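PDB 2ECE: selenium-binding protein from Sulfolobus tokodaii, which is of unknown function but folds as a beta-propeller of the selenium-binding protein family, whose members are thought to bind selenium. Local coordinates for residues 29-34 / 71-76; 35-40 / 441-446; 362-367 / 381-386; 398-403 / 412-417. One frame throughout, in Å; residues are numbered along the deposited sequence.

Contact 1: residues 29-34 / 71-76; sequences YVACLY and DELHHF
A buried apolar contact joins one face of strand 27-33 to the loop that leaves strand 60-65 for strand 77-78. The two pieces run nearly antiparallel, 163° apart, yet no hydrogen bond passes between them; the strand's backbone pairs with 44-49 and 443-449. Strand alternation turns Tyr29, Ala31 and Leu33 to the loop and Val30 and Cys32 from it. Ala31 sits at the middle, its small methyl allowing close approach: CB lies 3.5 Å from His74 O and 4.1 Å from Leu73 CB. In the seven-bladed propeller the loop carries the chain from one blade to the innermost strand of the next, so this packing seats the crossing against the blade being left. Phe76 has CG in the crowded position between backbone N and carbonyl carbon (chi1 67°), which raises the ring to the strand. There CE1 meets Ala31 CB at 3.8 Å, while CZ comes to 3.5 Å from Tyr29 O, which lies at the ring edge, in its plane. Tyr29 itself contributes its CB, 4.0 Å from Phe76 CZ; its ring leads away, and OH bonds to Pro117 O. Further along, Leu33 lies alongside Glu72, CD1 3.6 Å from Glu72 OE2, and sets CD2 3.8 Å from Leu73 O. That buried carboxylate is satisfied through OE1 by Arg104 and Ser403.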
loop_
_atom_site.group_PDB
_atom_site.type_symbol
_atom_site.label_atom_id
_atom_site.label_comp_id
_atom_site.label_asym_id
_atom_site.label_seq_id
_atom_site.Cartn_x
_atom_site.Cartn_y
_atom_site.Cartn_z
ATOM N N TYR A 29 0.239 -11.542 -7.526
ATOM C CA TYR A 29 0.780 -10.648 -8.533
ATOM C C TYR A 29 1.641 -9.660 -7.757
ATOM O O TYR A 29 1.202 -9.113 -6.747
ATOM C CB TYR A 29 -0.362 -9.938 -9.265
ATOM C CG TYR A 29 -1.251 -10.894 -10.038
ATOM C CD1 TYR A 29 -0.762 -11.591 -11.144
ATOM C CD2 TYR A 29 -2.580 -11.106 -9.659
ATOM C CE1 TYR A 29 -1.575 -12.476 -11.860
ATOM C CE2 TYR A 29 -3.401 -11.986 -10.366
ATOM C CZ TYR A 29 -2.892 -12.666 -11.468
ATOM O OH TYR A 29 -3.705 -13.517 -12.190
ATOM N N VAL A 30 2.870 -9.439 -8.214
ATOM C CA VAL A 30 3.766 -8.542 -7.498
ATOM C C VAL A 30 4.356 -7.449 -8.376
ATOM O O VAL A 30 4.923 -7.721 -9.437
ATOM C CB VAL A 30 4.918 -9.342 -6.851
ATOM C CG1 VAL A 30 5.756 -8.441 -5.950
ATOM C CG2 VAL A 30 4.342 -10.521 -6.058
ATOM N N ALA A 31 4.221 -6.207 -7.926
ATOM C CA ALA A 31 4.768 -5.082 -8.668
ATOM C C ALA A 31 6.276 -5.091 -8.434
ATOM O O ALA A 31 6.731 -4.963 -7.294
ATOM C CB ALA A 31 4.162 -3.780 -8.167
ATOM N N CYS A 32 7.044 -5.257 -9.507
ATOM C CA CYS A 32 8.506 -5.292 -9.408
ATOM C C CYS A 32 9.158 -4.182 -10.226
ATOM O O CYS A 32 8.641 -3.787 -11.264
ATOM C CB CYS A 32 9.028 -6.650 -9.878
ATOM S SG CYS A 32 8.521 -8.009 -8.800
ATOM N N LEU A 33 10.310 -3.698 -9.772
ATOM C CA LEU A 33 10.973 -2.611 -10.471
ATOM C C LEU A 33 12.499 -2.693 -10.543
ATOM O O LEU A 33 13.151 -3.278 -9.680
ATOM C CB LEU A 33 10.592 -1.282 -9.816
ATOM C CG LEU A 33 10.938 -1.186 -8.320
ATOM C CD1 LEU A 33 11.174 0.263 -7.940
ATOM C CD2 LEU A 33 9.811 -1.790 -7.485
ATOM N N TYR A 34 13.047 -2.093 -11.595
ATOM C CA TYR A 34 14.490 -2.007 -11.793
ATOM C C TYR A 34 14.842 -0.527 -11.631
ATOM O O TYR A 34 16.015 -0.145 -11.614
ATOM C CB TYR A 34 14.877 -2.499 -13.189
ATOM C CG TYR A 34 15.003 -4.006 -13.286
ATOM C CD1 TYR A 34 15.997 -4.687 -12.578
ATOM C CD2 TYR A 34 14.132 -4.753 -14.077
ATOM C CE1 TYR A 34 16.116 -6.076 -12.658
ATOM C CE2 TYR A 34 14.244 -6.141 -14.161
ATOM C CZ TYR A 34 15.236 -6.792 -13.452
ATOM O OH TYR A 34 15.358 -8.155 -13.538
ATOM N N ASP A 71 9.198 3.317 -14.996
ATOM C CA ASP A 71 7.813 3.654 -14.647
ATOM C C ASP A 71 7.732 3.858 -13.135
ATOM O O ASP A 71 6.991 4.713 -12.653
ATOM C CB ASP A 71 6.851 2.504 -15.005
ATOM C CG ASP A 71 6.426 2.504 -16.472
ATOM O OD1 ASP A 71 5.838 3.504 -16.942
ATOM O OD2 ASP A 71 6.660 1.486 -17.153
ATOM N N GLU A 72 8.532 3.060 -12.428
ATOM C CA GLU A 72 8.603 2.975 -10.969
ATOM C C GLU A 72 7.268 2.403 -10.516
ATOM O O GLU A 72 6.385 3.128 -10.055
ATOM C CB GLU A 72 8.870 4.325 -10.280
ATOM C CG GLU A 72 8.789 4.287 -8.715
ATOM C CD GLU A 72 10.146 4.372 -7.986
ATOM O OE1 GLU A 72 11.021 5.158 -8.410
ATOM O OE2 GLU A 72 10.333 3.667 -6.966
ATOM N N LEU A 73 7.112 1.093 -10.697
ATOM C CA LEU A 73 5.891 0.421 -10.265
ATOM C C LEU A 73 5.891 0.512 -8.757
ATOM O O LEU A 73 6.963 0.619 -8.135
ATOM C CB LEU A 73 5.866 -1.048 -10.697
ATOM C CG LEU A 73 5.666 -1.318 -12.195
ATOM C CD1 LEU A 73 5.150 -2.733 -12.398
ATOM C CD2 LEU A 73 4.664 -0.329 -12.772
ATOM N N HIS A 74 4.701 0.610 -8.180
ATOM C CA HIS A 74 4.616 0.708 -6.726
ATOM C C HIS A 74 3.342 0.008 -6.202
ATOM O O HIS A 74 3.336 -1.183 -5.906
ATOM C CB HIS A 74 4.564 2.193 -6.473
ATOM C CG HIS A 74 4.781 2.619 -5.059
ATOM N ND1 HIS A 74 6.035 2.880 -4.552
ATOM C CD2 HIS A 74 3.903 2.973 -4.092
ATOM C CE1 HIS A 74 5.920 3.378 -3.333
ATOM N NE2 HIS A 74 4.637 3.444 -3.029
ATOM N N HIS A 75 2.230 0.702 -6.385
ATOM C CA HIS A 75 0.929 0.216 -5.922
ATOM C C HIS A 75 0.080 -0.029 -7.164
ATOM O O HIS A 75 0.289 0.611 -8.195
ATOM C CB HIS A 75 0.215 1.262 -5.027
ATOM C CG HIS A 75 0.625 1.230 -3.581
ATOM N ND1 HIS A 75 1.803 0.660 -3.148
ATOM C CD2 HIS A 75 0.018 1.725 -2.472
ATOM C CE1 HIS A 75 1.904 0.800 -1.837
ATOM N NE2 HIS A 75 0.834 1.443 -1.403
ATOM N N PHE A 76 -0.845 -0.978 -7.079
ATOM C CA PHE A 76 -1.752 -1.265 -8.189
ATOM C C PHE A 76 -3.019 -1.934 -7.665
ATOM O O PHE A 76 -3.085 -2.328 -6.502
ATOM C CB PHE A 76 -1.089 -2.134 -9.281
ATOM C CG PHE A 76 -0.745 -3.540 -8.851
ATOM C CD1 PHE A 76 0.340 -3.783 -8.017
ATOM C CD2 PHE A 76 -1.499 -4.622 -9.304
ATOM C CE1 PHE A 76 0.676 -5.087 -7.636
ATOM C CE2 PHE A 76 -1.176 -5.936 -8.930
ATOM C CZ PHE A 76 -0.086 -6.166 -8.094
#

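Contact 2: residues 35-40 / 441-446; sequences TGTGIN and EARSHQ
Strand 443-449 is the C-terminal strand that completes the blade begun by the N-terminal strands, the "Velcro" closure of the beta-propeller, and the turn 35-40 folds over its start. The well-packed part is built round Arg443. Its chain is extended from CG to NE and runs past Thr37 in the opposite direction, so that Thr37 CG2 rests 3.5 Å from Arg443 NE and equally 3.5 Å from Glu441 O. The guanidinium lies flat beneath the backbone of Gly36, whose C is 3.7 Å above the plane toward its rim. Glycine suits the place: at phi 94° a CB would jam against Thr35 O, and it would point at the guanidinium, 3.4 Å from Arg443 NH1. Gly36 O comes to 3.2 Å from Arg443 NH2 at an angle too poor for a hydrogen bond. The buried charge is instead met by Asp406, which forms a salt bridge with NH1, and by Asn407, which bonds to NH2. The outer edge is small but locally tight: Ile39 crosses Glu441 at about a right angle, CD1 3.2 Å from Glu441 CB. Exposed Glu441 forms the solvent side, giving only its aliphatic base. Thr37 OG1, also bonded to Tyr34 O, accepts from Ile39 N at 3.1 Å (156° at the hydrogen), an ST turn.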
loop_
_atom_site.group_PDB
_atom_site.type_symbol
_atom_site.label_atom_id
_atom_site.label_comp_id
_atom_site.label_asym_id
_atom_site.label_seq_id
_atom_site.Cartn_x
_atom_site.Cartn_y
_atom_site.Cartn_z
ATOM N N THR A 35 13.805 0.299 -11.510
ATOM C CA THR A 35 13.980 1.734 -11.330
ATOM C C THR A 35 14.755 1.959 -10.032
ATOM O O THR A 35 14.340 1.504 -8.966
ATOM C CB THR A 35 12.617 2.460 -11.231
ATOM O OG1 THR A 35 11.838 2.190 -12.401
ATOM C CG2 THR A 35 12.823 3.955 -11.124
ATOM N N GLY A 36 15.893 2.642 -10.126
ATOM C CA GLY A 36 16.693 2.904 -8.942
ATOM C C GLY A 36 17.797 1.887 -8.686
ATOM O O GLY A 36 18.616 2.062 -7.779
ATOM N N THR A 37 17.831 0.825 -9.486
ATOM C CA THR A 37 18.844 -0.212 -9.322
ATOM C C THR A 37 20.046 0.021 -10.220
ATOM O O THR A 37 21.087 -0.611 -10.051
ATOM C CB THR A 37 18.294 -1.591 -9.678
ATOM O OG1 THR A 37 17.982 -1.617 -11.078
ATOM C CG2 THR A 37 17.045 -1.900 -8.846
ATOM N N GLY A 38 19.893 0.915 -11.188
ATOM C CA GLY A 38 20.983 1.187 -12.103
ATOM C C GLY A 38 20.931 0.249 -13.288
ATOM O O GLY A 38 21.751 0.339 -14.200
ATOM N N ILE A 39 19.961 -0.660 -13.279
ATOM C CA ILE A 39 19.799 -1.613 -14.367
ATOM C C ILE A 39 18.805 -1.078 -15.386
ATOM O O ILE A 39 17.666 -0.753 -15.048
ATOM C CB ILE A 39 19.330 -2.970 -13.826
ATOM C CG1 ILE A 39 20.452 -3.580 -12.985
ATOM C CG2 ILE A 39 18.946 -3.895 -14.973
ATOM C CD1 ILE A 39 20.002 -4.659 -12.059
ATOM N N ASN A 40 19.249 -0.989 -16.635
ATOM C CA ASN A 40 18.421 -0.465 -17.713
ATOM C C ASN A 40 17.438 -1.487 -18.279
ATOM O O ASN A 40 17.600 -1.965 -19.402
ATOM C CB ASN A 40 19.322 0.088 -18.827
ATOM C CG ASN A 40 18.585 1.027 -19.765
ATOM O OD1 ASN A 40 17.811 1.880 -19.327
ATOM N ND2 ASN A 40 18.837 0.888 -21.063
ATOM N N GLU A 441 17.893 -8.903 -9.148
ATOM C CA GLU A 441 18.311 -7.508 -9.017
ATOM C C GLU A 441 17.100 -6.574 -9.038
ATOM O O GLU A 441 17.233 -5.364 -8.846
ATOM C CB GLU A 441 19.271 -7.127 -10.149
ATOM C CG GLU A 441 20.581 -7.917 -10.186
ATOM C CD GLU A 441 21.468 -7.662 -8.978
ATOM O OE1 GLU A 441 21.658 -6.482 -8.610
ATOM O OE2 GLU A 441 21.989 -8.641 -8.401
ATOM N N ALA A 442 15.922 -7.138 -9.286
ATOM C CA ALA A 442 14.693 -6.346 -9.311
ATOM C C ALA A 442 14.196 -6.186 -7.875
ATOM O O ALA A 442 14.504 -7.016 -7.022
ATOM C CB ALA A 442 13.631 -7.048 -10.158
ATOM N N ARG A 443 13.439 -5.120 -7.613
ATOM C CA ARG A 443 12.906 -4.863 -6.279
ATOM C C ARG A 443 11.400 -5.126 -6.294
ATOM O O ARG A 443 10.752 -4.948 -7.325
ATOM C CB ARG A 443 13.198 -3.417 -5.860
ATOM C CG ARG A 443 14.693 -3.107 -5.808
ATOM C CD ARG A 443 14.988 -1.659 -5.442
ATOM N NE ARG A 443 16.424 -1.399 -5.474
ATOM C CZ ARG A 443 16.978 -0.205 -5.287
ATOM N NH1 ARG A 443 16.217 0.851 -5.046
ATOM N NH2 ARG A 443 18.295 -0.067 -5.352
ATOM N N SER A 444 10.845 -5.538 -5.156
ATOM C CA SER A 444 9.419 -5.854 -5.083
ATOM C C SER A 444 8.605 -4.890 -4.225
ATOM O O SER A 444 9.084 -4.392 -3.207
ATOM C CB SER A 444 9.240 -7.287 -4.573
ATOM O OG SER A 444 9.978 -7.497 -3.375
ATOM N N HIS A 445 7.371 -4.621 -4.650
ATOM C CA HIS A 445 6.512 -3.716 -3.901
ATOM C C HIS A 445 5.146 -4.331 -3.564
ATOM O O HIS A 445 5.071 -5.381 -2.918
ATOM C CB HIS A 445 6.329 -2.392 -4.660
ATOM C CG HIS A 445 6.064 -1.221 -3.762
ATOM N ND1 HIS A 445 7.074 -0.427 -3.262
ATOM C CD2 HIS A 445 4.918 -0.767 -3.202
ATOM C CE1 HIS A 445 6.564 0.464 -2.431
ATOM N NE2 HIS A 445 5.257 0.279 -2.375
ATOM N N GLN A 446 4.063 -3.702 -4.004
ATOM C CA GLN A 446 2.740 -4.218 -3.648
ATOM C C GLN A 446 2.388 -5.593 -4.191
ATOM O O GLN A 446 2.775 -5.968 -5.296
ATOM C CB GLN A 446 1.644 -3.228 -4.038
ATOM C CG GLN A 446 0.285 -3.594 -3.433
ATOM C CD GLN A 446 -0.658 -2.420 -3.381
ATOM O OE1 GLN A 446 -0.900 -1.756 -4.395
ATOM N NE2 GLN A 446 -1.203 -2.153 -2.201
#

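Contact 3: residues 362-367 / 381-386; sequences VKLGGI and GAPQML
Gly381 O is held by two donors from residues 365-366, one strong and one slight. The strong one is the N-H of Gly366, 2.7 Å from Gly381 O and essentially straight at 179°, arriving in the carbonyl plane. The slight one is a CA-H...O contact from Gly365, whose CA lies 3.6 Å from Gly381 O. Glycine fits at both places: a CB on Gly365, where phi is positive, would clash at 2.4 Å from Gly381 O, and one on Gly366, at phi 88°, would jam against Gly365 O. Beside the bond the methyl of Ala382 fills in against the same backbone, its CB 3.6 Å from Gly366 N. The pieces belong to the passage between two propeller blades: 357-363 is the outer edge strand of one, and 381-386 leads into 386-388, the innermost strand of the next. Alongside, Leu364 and Pro383 cross obliquely. CG of Leu364 stands anti to the carbonyl carbon (chi1 -64°), and its CB packs 3.8 Å from Pro383 CG. Pro383 CD in turn lies 3.2 Å from Leu364 O. The proline, rigid and apolar, also touches Val345 of the first blade and Val397 of the second, and so wedges between the two sheets.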
loop_
_atom_site.group_PDB
_atom_site.type_symbol
_atom_site.label_atom_id
_atom_site.label_comp_id
_atom_site.label_asym_id
_atom_site.label_seq_id
_atom_site.Cartn_x
_atom_site.Cartn_y
_atom_site.Cartn_z
ATOM N N VAL A 362 8.140 -10.724 14.087
ATOM C CA VAL A 362 9.195 -11.478 13.424
ATOM C C VAL A 362 10.259 -10.493 12.948
ATOM O O VAL A 362 9.966 -9.320 12.700
ATOM C CB VAL A 362 8.669 -12.295 12.214
ATOM C CG1 VAL A 362 7.698 -13.360 12.692
ATOM C CG2 VAL A 362 8.011 -11.372 11.199
ATOM N N LYS A 363 11.496 -10.965 12.841
ATOM C CA LYS A 363 12.602 -10.122 12.401
ATOM C C LYS A 363 13.049 -10.515 11.001
ATOM O O LYS A 363 13.304 -11.684 10.728
ATOM C CB LYS A 363 13.795 -10.247 13.358
ATOM C CG LYS A 363 13.472 -10.013 14.822
ATOM C CD LYS A 363 14.735 -10.151 15.662
ATOM C CE LYS A 363 14.415 -10.410 17.119
ATOM N NZ LYS A 363 13.578 -9.329 17.702
ATOM N N LEU A 364 13.145 -9.528 10.120
ATOM C CA LEU A 364 13.558 -9.757 8.742
ATOM C C LEU A 364 14.403 -8.566 8.300
ATOM O O LEU A 364 13.938 -7.423 8.344
ATOM C CB LEU A 364 12.328 -9.882 7.835
ATOM C CG LEU A 364 11.354 -11.046 8.045
ATOM C CD1 LEU A 364 10.046 -10.758 7.310
ATOM C CD2 LEU A 364 11.981 -12.348 7.542
ATOM N N GLY A 365 15.639 -8.833 7.880
ATOM C CA GLY A 365 16.529 -7.766 7.443
ATOM C C GLY A 365 16.590 -6.622 8.441
ATOM O O GLY A 365 16.724 -6.849 9.642
ATOM N N GLY A 366 16.503 -5.389 7.947
ATOM C CA GLY A 366 16.526 -4.232 8.826
ATOM C C GLY A 366 17.906 -3.691 9.150
ATOM O O GLY A 366 18.880 -4.442 9.248
ATOM N N ILE A 367 17.995 -2.377 9.312
ATOM C CA ILE A 367 19.267 -1.754 9.650
ATOM C C ILE A 367 19.637 -2.180 11.072
ATOM O O ILE A 367 20.815 -2.325 11.402
ATOM C CB ILE A 367 19.169 -0.217 9.586
ATOM C CG1 ILE A 367 18.868 0.229 8.154
ATOM C CG2 ILE A 367 20.464 0.408 10.075
ATOM C CD1 ILE A 367 18.467 1.686 8.037
ATOM N N GLY A 381 17.472 -4.801 2.747
ATOM C CA GLY A 381 16.318 -3.984 3.068
ATOM C C GLY A 381 15.612 -4.486 4.315
ATOM O O GLY A 381 16.258 -4.988 5.242
ATOM N N ALA A 382 14.287 -4.356 4.337
ATOM C CA ALA A 382 13.489 -4.784 5.482
ATOM C C ALA A 382 12.029 -4.899 5.046
ATOM O O ALA A 382 11.698 -4.594 3.902
ATOM C CB ALA A 382 13.624 -3.769 6.604
ATOM N N PRO A 383 11.140 -5.357 5.947
ATOM C CA PRO A 383 9.728 -5.475 5.565
ATOM C C PRO A 383 9.171 -4.101 5.197
ATOM O O PRO A 383 9.502 -3.100 5.831
ATOM C CB PRO A 383 9.072 -6.021 6.825
ATOM C CG PRO A 383 10.175 -6.804 7.477
ATOM C CD PRO A 383 11.359 -5.887 7.306
ATOM N N GLN A 384 8.447 -4.039 4.088
ATOM C CA GLN A 384 7.817 -2.794 3.677
ATOM C C GLN A 384 6.327 -3.064 3.425
ATOM O O GLN A 384 5.509 -2.997 4.344
ATOM C CB GLN A 384 8.527 -2.262 2.435
ATOM C CG GLN A 384 8.453 -0.764 2.234
ATOM C CD GLN A 384 7.037 -0.277 1.971
ATOM O OE1 GLN A 384 6.264 -0.046 2.901
ATOM N NE2 GLN A 384 6.691 -0.131 0.697
ATOM N N MET A 385 5.982 -3.409 2.191
ATOM C CA MET A 385 4.590 -3.694 1.872
ATOM C C MET A 385 4.183 -5.048 2.430
ATOM O O MET A 385 4.979 -5.986 2.466
ATOM C CB MET A 385 4.338 -3.683 0.361
ATOM C CG MET A 385 4.231 -2.298 -0.248
ATOM S SD MET A 385 3.194 -1.163 0.692
ATOM C CE MET A 385 1.542 -1.812 0.359
ATOM N N LEU A 386 2.932 -5.130 2.872
ATOM C CA LEU A 386 2.378 -6.357 3.428
ATOM C C LEU A 386 1.046 -6.635 2.755
ATOM O O LEU A 386 0.390 -5.717 2.251
ATOM C CB LEU A 386 2.095 -6.199 4.930
ATOM C CG LEU A 386 3.182 -5.737 5.897
ATOM C CD1 LEU A 386 2.565 -5.425 7.257
ATOM C CD2 LEU A 386 4.236 -6.826 6.023
#

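Contact 4: residues 398-403 / 412-417; sequences TNSLYS and EGLKGW
Two neighbouring antiparallel strands of one propeller blade, 394-398 and 417-423, are joined by a long connection containing helix 403-409, and this contact draws the two ends of that connection together. Asn399 does most of the work. With CG in the crowded position between backbone N and carbonyl carbon (chi1 62°), its amide reaches across and reads the opposite backbone with both ends, much as a peptide group would. OD1 accepts from Trp417 N at 3.2 Å, and ND2 donates to Lys415 O at 2.9 Å along a nearly straight path (170°), with that oxygen in the amide plane. In both bonds the donor stands above the acceptor's carbonyl plane. ND2 also bonds to Thr380 O, which receives Trp417 NE1 as well, so the two neighbouring donors converge on one oxygen. The same side chain lies over a face of the Trp417 indole, amide and ring planes 22° apart; its CB makes a CH-pi contact 3.7 Å from the centre of the six-membered ring. The bonds at OD1 and ND2 set the amide's rotation, while the broad indole packs flat under one face. Leu414 supplies an apolar lid, CD2 lying 3.5 Å from Asn399 ND2 and CD1 3.3 Å from Asn399 O. At the strand end, Thr398 CA makes a CA-H...O contact with Trp417 O at 3.5 Å.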
loop_
_atom_site.group_PDB
_atom_site.type_symbol
_atom_site.label_atom_id
_atom_site.label_comp_id
_atom_site.label_asym_id
_atom_site.label_seq_id
_atom_site.Cartn_x
_atom_site.Cartn_y
_atom_site.Cartn_z
ATOM N N THR A 398 7.121 -7.860 1.144
ATOM C CA THR A 398 8.144 -7.461 0.168
ATOM C C THR A 398 8.997 -6.375 0.846
ATOM O O THR A 398 8.650 -5.917 1.937
ATOM C CB THR A 398 7.550 -6.961 -1.166
ATOM O OG1 THR A 398 6.676 -5.848 -0.929
ATOM C CG2 THR A 398 6.801 -8.103 -1.858
ATOM N N ASN A 399 10.070 -5.923 0.203
ATOM C CA ASN A 399 10.994 -5.012 0.893
ATOM C C ASN A 399 11.412 -3.654 0.343
ATOM O O ASN A 399 12.252 -2.987 0.956
ATOM C CB ASN A 399 12.268 -5.799 1.196
ATOM C CG ASN A 399 12.962 -6.274 -0.069
ATOM O OD1 ASN A 399 12.305 -6.607 -1.063
ATOM N ND2 ASN A 399 14.292 -6.312 -0.043
ATOM N N SER A 400 10.864 -3.237 -0.790
ATOM C CA SER A 400 11.238 -1.954 -1.360
ATOM C C SER A 400 10.218 -0.859 -1.049
ATOM O O SER A 400 9.017 -1.109 -1.048
ATOM C CB SER A 400 11.409 -2.094 -2.871
ATOM O OG SER A 400 11.644 -0.832 -3.461
ATOM N N LEU A 401 10.708 0.355 -0.800
ATOM C CA LEU A 401 9.847 1.491 -0.488
ATOM C C LEU A 401 9.731 2.434 -1.685
ATOM O O LEU A 401 8.636 2.721 -2.168
ATOM C CB LEU A 401 10.400 2.267 0.721
ATOM C CG LEU A 401 9.642 3.537 1.140
ATOM C CD1 LEU A 401 8.231 3.170 1.582
ATOM C CD2 LEU A 401 10.385 4.247 2.268
ATOM N N TYR A 402 10.878 2.921 -2.147
ATOM C CA TYR A 402 10.939 3.835 -3.281
ATOM C C TYR A 402 12.396 3.890 -3.778
ATOM O O TYR A 402 13.327 4.042 -2.988
ATOM C CB TYR A 402 10.440 5.229 -2.857
ATOM C CG TYR A 402 10.310 6.210 -4.006
ATOM C CD1 TYR A 402 11.407 6.960 -4.439
ATOM C CD2 TYR A 402 9.107 6.348 -4.702
ATOM C CE1 TYR A 402 11.309 7.820 -5.541
ATOM C CE2 TYR A 402 8.999 7.202 -5.800
ATOM C CZ TYR A 402 10.104 7.933 -6.213
ATOM O OH TYR A 402 10.008 8.776 -7.300
ATOM N N SER A 403 12.574 3.749 -5.087
ATOM C CA SER A 403 13.893 3.743 -5.721
ATOM C C SER A 403 14.999 4.516 -5.002
ATOM O O SER A 403 15.955 3.924 -4.515
ATOM C CB SER A 403 13.775 4.253 -7.162
ATOM O OG SER A 403 13.277 5.579 -7.190
ATOM N N GLU A 412 23.839 -0.274 0.163
ATOM C CA GLU A 412 24.576 -1.396 -0.405
ATOM C C GLU A 412 23.839 -2.020 -1.586
ATOM O O GLU A 412 24.409 -2.815 -2.330
ATOM C CB GLU A 412 24.850 -2.445 0.673
ATOM C CG GLU A 412 25.707 -1.918 1.820
ATOM C CD GLU A 412 26.093 -3.001 2.810
ATOM O OE1 GLU A 412 26.539 -4.080 2.359
ATOM O OE2 GLU A 412 25.963 -2.772 4.034
ATOM N N GLY A 413 22.571 -1.658 -1.760
ATOM C CA GLY A 413 21.798 -2.186 -2.871
ATOM C C GLY A 413 20.663 -3.115 -2.483
ATOM O O GLY A 413 20.873 -4.309 -2.255
ATOM N N LEU A 414 19.451 -2.570 -2.424
ATOM C CA LEU A 414 18.276 -3.352 -2.055
ATOM C C LEU A 414 17.845 -4.252 -3.195
ATOM O O LEU A 414 17.601 -3.787 -4.309
ATOM C CB LEU A 414 17.120 -2.425 -1.668
ATOM C CG LEU A 414 15.885 -3.031 -0.986
ATOM C CD1 LEU A 414 15.261 -1.982 -0.097
ATOM C CD2 LEU A 414 14.887 -3.536 -2.017
ATOM N N LYS A 415 17.778 -5.550 -2.912
ATOM C CA LYS A 415 17.353 -6.534 -3.894
ATOM C C LYS A 415 16.042 -7.123 -3.388
ATOM O O LYS A 415 15.911 -7.461 -2.204
ATOM C CB LYS A 415 18.425 -7.612 -4.054
ATOM C CG LYS A 415 19.705 -7.064 -4.687
ATOM C CD LYS A 415 20.817 -8.091 -4.719
ATOM C CE LYS A 415 22.093 -7.475 -5.284
ATOM N NZ LYS A 415 23.232 -8.438 -5.236
ATOM N N GLY A 416 15.073 -7.242 -4.287
ATOM C CA GLY A 416 13.763 -7.731 -3.901
ATOM C C GLY A 416 13.567 -9.185 -3.531
ATOM O O GLY A 416 14.194 -10.096 -4.085
ATOM N N TRP A 417 12.680 -9.385 -2.563
ATOM C CA TRP A 417 12.292 -10.709 -2.111
ATOM C C TRP A 417 10.840 -10.664 -1.672
ATOM O O TRP A 417 10.241 -9.588 -1.559
ATOM C CB TRP A 417 13.169 -11.229 -0.941
ATOM C CG TRP A 417 13.497 -10.277 0.210
ATOM C CD1 TRP A 417 14.716 -9.707 0.465
ATOM C CD2 TRP A 417 12.636 -9.864 1.291
ATOM N NE1 TRP A 417 14.672 -8.982 1.628
ATOM C CE2 TRP A 417 13.412 -9.059 2.158
ATOM C CE3 TRP A 417 11.290 -10.102 1.613
ATOM C CZ2 TRP A 417 12.888 -8.487 3.325
ATOM C CZ3 TRP A 417 10.767 -9.530 2.779
ATOM C CH2 TRP A 417 11.568 -8.734 3.619
#

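From the N terminus, contact 1 closes a loop containing strands 44-49 and 60-65, setting strand 27-33 against the crossing to the next blade. Contact 2 opens at 35-40, inside that loop, and closes only at 441-446, so the two cross, and its loop spans nearly the whole propeller. Nested inside it, in series, contact 3 closes the crossing into the last complete blade of the chain and contact 4 a connection within that blade. Strand 443-449 gathers them: Ala31 O and Leu33 O bond to its backbone, Thr398 OG1 bonds to His445 O, and His445 stacks on His74. Contacts 3 and 4 meet through Gln384, which bonds to Thr398 and Ser400.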